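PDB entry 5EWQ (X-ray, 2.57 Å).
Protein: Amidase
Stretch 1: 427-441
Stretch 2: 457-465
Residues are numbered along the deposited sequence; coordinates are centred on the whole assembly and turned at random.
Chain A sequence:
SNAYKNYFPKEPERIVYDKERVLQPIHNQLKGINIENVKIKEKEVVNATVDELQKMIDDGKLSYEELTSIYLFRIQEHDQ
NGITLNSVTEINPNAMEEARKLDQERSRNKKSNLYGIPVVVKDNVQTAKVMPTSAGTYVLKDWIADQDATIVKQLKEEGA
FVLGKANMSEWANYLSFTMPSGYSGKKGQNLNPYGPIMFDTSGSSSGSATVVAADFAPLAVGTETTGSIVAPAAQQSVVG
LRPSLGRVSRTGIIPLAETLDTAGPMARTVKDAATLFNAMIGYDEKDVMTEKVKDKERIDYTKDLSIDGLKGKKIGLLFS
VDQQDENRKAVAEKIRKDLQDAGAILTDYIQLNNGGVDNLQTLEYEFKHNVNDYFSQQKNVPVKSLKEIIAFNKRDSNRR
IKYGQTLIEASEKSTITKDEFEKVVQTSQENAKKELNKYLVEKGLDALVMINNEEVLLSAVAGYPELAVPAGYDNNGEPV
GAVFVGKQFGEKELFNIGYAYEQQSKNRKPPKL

Stretch 1, residues 427-441: TSQENAKKELNKYLV
Stretch 2 457-465: LLSAVAGYP

Residues 427-437 are helical, continuing a helix that begins earlier in the chain; 457-462 form a shorter helix. Their axes approach to 8.1 Å at -117°, and the contact buries 549 Å² summed over both sides. Register is set by two CA pairs, Ala432 CA to Leu458 CA and Lys433 CA to Ala462 CA, each 4.9 Å.

At the crossing Ala432 points toward the partner, and its CB packs 3.3 Å from Leu458 O and 3.8 Å from Ala462 CB, so its methyl fits closely against the other helix. Val461, chi1 173° (t), brings CG1 to 3.7 Å from Ser428 O, while Gln429, m then t, lays its CG 3.8 Å from Val461 O. Leu458 (m, t) also points toward the longer helix, and its CD1 lies 3.7 Å from Glu435 CG. With Glu435 in the t, p conformation, OE1 is hydrogen-bonded elsewhere in the structure.

Leu436 has chi1 -96°, between wells, and chi2 51° (p). Its branches diverge: CD1 reaches Leu458 CB at 3.6 Å, whereas CD2 sits 3.5 Å from Tyr464 CG and 3.9 Å from the ring centroid, 26° off the normal, a CH-pi contact over one face.

Gly463 leaves the helix at phi/psi 87/10, where a CB would jam against the preceding carbonyl O, so glycine suits the turn. Tyr464 follows with extended backbone (-75/145), chi1 -79° (m) and chi2 64°, pointing toward stretch 1, with 102 Å² of its surface covered by stretch 1, the largest such area of any residue here. Its OH donates a very short hydrogen bond, 2.3 Å, to Asn437 OD1; Asn437, chi1 -68° (m) and chi2 -33°, starts sideways but brings its end nearer. Lys433, all t, passes the ring edge with CG 3.8 Å from Tyr464 OH. Leu440 CD2 approaches Tyr464 CE2 obliquely at 3.9 Å.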

# COMPACT_ATOMS: atom_id res chain seq x y z
N THR A 427 -16.96 21.05 4.61
CA THR A 427 -17.09 21.66 3.29
C THR A 427 -16.32 20.88 2.22
O THR A 427 -16.74 20.83 1.07
CB THR A 427 -16.60 23.12 3.29
OG1 THR A 427 -15.22 23.16 3.69
CG2 THR A 427 -17.42 23.96 4.26
N SER A 428 -15.20 20.29 2.62
CA SER A 428 -14.36 19.54 1.69
C SER A 428 -15.04 18.26 1.22
O SER A 428 -15.00 17.92 0.04
CB SER A 428 -13.01 19.22 2.32
OG SER A 428 -12.31 20.41 2.65
N GLN A 429 -15.65 17.54 2.16
CA GLN A 429 -16.31 16.28 1.84
C GLN A 429 -17.51 16.49 0.92
O GLN A 429 -17.72 15.73 -0.02
CB GLN A 429 -16.76 15.56 3.12
CG GLN A 429 -15.62 15.01 3.96
CD GLN A 429 -16.10 14.14 5.10
OE1 GLN A 429 -17.26 13.72 5.13
NE2 GLN A 429 -15.22 13.87 6.06
N GLU A 430 -18.29 17.53 1.20
CA GLU A 430 -19.49 17.82 0.42
C GLU A 430 -19.15 18.28 -0.99
O GLU A 430 -19.91 18.05 -1.93
CB GLU A 430 -20.34 18.88 1.13
CG GLU A 430 -21.00 18.38 2.40
CD GLU A 430 -21.81 19.46 3.10
OE1 GLU A 430 -21.48 20.65 2.94
OE2 GLU A 430 -22.78 19.11 3.81
N ASN A 431 -18.00 18.94 -1.14
CA ASN A 431 -17.54 19.39 -2.45
C ASN A 431 -17.05 18.23 -3.32
O ASN A 431 -17.45 18.09 -4.47
CB ASN A 431 -16.44 20.43 -2.31
CG ASN A 431 -16.95 21.77 -1.80
OD1 ASN A 431 -18.06 21.85 -1.28
ND2 ASN A 431 -16.15 22.81 -1.96
N ALA A 432 -16.17 17.41 -2.74
CA ALA A 432 -15.58 16.29 -3.46
C ALA A 432 -16.62 15.23 -3.83
O ALA A 432 -16.61 14.69 -4.93
CB ALA A 432 -14.47 15.66 -2.64
N LYS A 433 -17.53 14.96 -2.89
CA LYS A 433 -18.57 13.95 -3.10
C LYS A 433 -19.53 14.39 -4.20
O LYS A 433 -19.99 13.57 -4.99
CB LYS A 433 -19.32 13.68 -1.80
CG LYS A 433 -20.21 12.45 -1.83
CD LYS A 433 -20.81 12.18 -0.45
CE LYS A 433 -21.65 10.92 -0.45
NZ LYS A 433 -22.23 10.64 0.90
N LYS A 434 -19.83 15.68 -4.24
CA LYS A 434 -20.72 16.23 -5.26
C LYS A 434 -20.02 16.27 -6.62
O LYS A 434 -20.64 16.03 -7.65
CB LYS A 434 -21.20 17.63 -4.87
N GLU A 435 -18.73 16.59 -6.60
CA GLU A 435 -17.93 16.66 -7.82
C GLU A 435 -17.81 15.28 -8.47
O GLU A 435 -17.87 15.16 -9.69
CB GLU A 435 -16.54 17.22 -7.52
CG GLU A 435 -15.64 17.32 -8.74
CD GLU A 435 -16.16 18.30 -9.78
OE1 GLU A 435 -15.79 19.49 -9.71
OE2 GLU A 435 -16.93 17.87 -10.67
N LEU A 436 -17.64 14.26 -7.65
CA LEU A 436 -17.52 12.89 -8.14
C LEU A 436 -18.86 12.36 -8.65
O LEU A 436 -18.94 11.82 -9.75
CB LEU A 436 -16.98 11.97 -7.04
CG LEU A 436 -15.47 11.71 -7.04
CD1 LEU A 436 -14.68 13.01 -7.11
CD2 LEU A 436 -15.07 10.92 -5.81
N ASN A 437 -19.90 12.52 -7.85
CA ASN A 437 -21.24 12.06 -8.22
C ASN A 437 -21.78 12.77 -9.45
O ASN A 437 -22.69 12.27 -10.11
CB ASN A 437 -22.21 12.24 -7.05
CG ASN A 437 -21.90 11.33 -5.89
OD1 ASN A 437 -21.42 10.20 -6.07
ND2 ASN A 437 -22.16 11.80 -4.67
N LYS A 438 -21.22 13.94 -9.75
CA LYS A 438 -21.61 14.70 -10.93
C LYS A 438 -21.36 13.89 -12.20
O LYS A 438 -22.10 14.02 -13.18
CB LYS A 438 -20.83 16.02 -10.99
CG LYS A 438 -21.13 16.88 -12.21
CD LYS A 438 -20.24 18.11 -12.26
CE LYS A 438 -20.49 18.92 -13.51
NZ LYS A 438 -19.60 20.11 -13.59
N TYR A 439 -20.33 13.06 -12.18
CA TYR A 439 -20.00 12.22 -13.32
C TYR A 439 -20.37 10.76 -13.07
O TYR A 439 -20.88 10.09 -13.96
CB TYR A 439 -18.51 12.34 -13.65
CG TYR A 439 -18.05 13.76 -13.87
CD1 TYR A 439 -18.32 14.42 -15.07
CD2 TYR A 439 -17.34 14.45 -12.90
CE1 TYR A 439 -17.91 15.72 -15.28
CE2 TYR A 439 -16.92 15.75 -13.10
CZ TYR A 439 -17.20 16.38 -14.29
OH TYR A 439 -16.79 17.68 -14.50
N LEU A 440 -20.11 10.29 -11.86
CA LEU A 440 -20.35 8.88 -11.52
C LEU A 440 -21.84 8.54 -11.45
O LEU A 440 -22.32 7.67 -12.18
CB LEU A 440 -19.68 8.53 -10.19
CG LEU A 440 -18.21 8.09 -10.23
CD1 LEU A 440 -17.29 9.24 -10.59
CD2 LEU A 440 -17.80 7.48 -8.90
N VAL A 441 -22.56 9.21 -10.56
CA VAL A 441 -23.97 8.90 -10.34
C VAL A 441 -24.88 9.65 -11.31
O VAL A 441 -25.77 9.06 -11.93
CB VAL A 441 -24.41 9.23 -8.90
CG1 VAL A 441 -25.90 8.98 -8.72
CG2 VAL A 441 -23.60 8.41 -7.91
N LEU A 457 -6.95 13.81 -4.81
CA LEU A 457 -7.44 14.71 -3.77
C LEU A 457 -8.94 14.56 -3.49
O LEU A 457 -9.36 14.50 -2.34
CB LEU A 457 -7.14 16.16 -4.14
CG LEU A 457 -7.70 17.24 -3.21
CD1 LEU A 457 -7.17 17.05 -1.80
CD2 LEU A 457 -7.36 18.63 -3.73
N LEU A 458 -9.73 14.48 -4.55
CA LEU A 458 -11.18 14.44 -4.42
C LEU A 458 -11.68 13.09 -3.92
O LEU A 458 -12.50 13.02 -3.00
CB LEU A 458 -11.85 14.78 -5.75
CG LEU A 458 -11.45 16.12 -6.37
CD1 LEU A 458 -12.23 16.38 -7.65
CD2 LEU A 458 -11.64 17.25 -5.38
N SER A 459 -11.18 12.01 -4.53
CA SER A 459 -11.64 10.67 -4.20
C SER A 459 -11.22 10.24 -2.79
O SER A 459 -11.89 9.41 -2.16
CB SER A 459 -11.12 9.66 -5.22
OG SER A 459 -9.70 9.70 -5.30
N ALA A 460 -10.13 10.80 -2.30
CA ALA A 460 -9.63 10.48 -0.97
C ALA A 460 -10.48 11.14 0.11
O ALA A 460 -10.83 10.51 1.11
CB ALA A 460 -8.18 10.90 -0.82
N VAL A 461 -10.82 12.40 -0.09
CA VAL A 461 -11.63 13.15 0.86
C VAL A 461 -13.07 12.65 0.87
O VAL A 461 -13.67 12.49 1.93
CB VAL A 461 -11.61 14.66 0.54
CG1 VAL A 461 -12.59 15.41 1.43
CG2 VAL A 461 -10.21 15.22 0.69
N ALA A 462 -13.60 12.38 -0.31
CA ALA A 462 -14.98 11.92 -0.44
C ALA A 462 -15.14 10.49 0.06
O ALA A 462 -16.26 10.04 0.34
CB ALA A 462 -15.43 12.02 -1.89
N GLY A 463 -14.03 9.77 0.18
CA GLY A 463 -14.05 8.42 0.70
C GLY A 463 -14.32 7.36 -0.36
O GLY A 463 -14.55 6.20 -0.04
N TYR A 464 -14.29 7.78 -1.62
CA TYR A 464 -14.51 6.87 -2.73
C TYR A 464 -13.30 5.97 -2.96
O TYR A 464 -12.16 6.40 -2.78
CB TYR A 464 -14.85 7.65 -4.00
CG TYR A 464 -16.29 8.13 -4.06
CD1 TYR A 464 -16.77 9.05 -3.14
CD2 TYR A 464 -17.16 7.66 -5.03
CE1 TYR A 464 -18.08 9.49 -3.18
CE2 TYR A 464 -18.46 8.10 -5.09
CZ TYR A 464 -18.92 9.01 -4.16
OH TYR A 464 -20.22 9.44 -4.21
N PRO A 465 -13.54 4.71 -3.36
CA PRO A 465 -12.47 3.73 -3.56
C PRO A 465 -11.60 4.02 -4.78
O PRO A 465 -12.07 4.60 -5.76
CB PRO A 465 -13.22 2.41 -3.73
CG PRO A 465 -14.55 2.81 -4.27
CD PRO A 465 -14.87 4.12 -3.60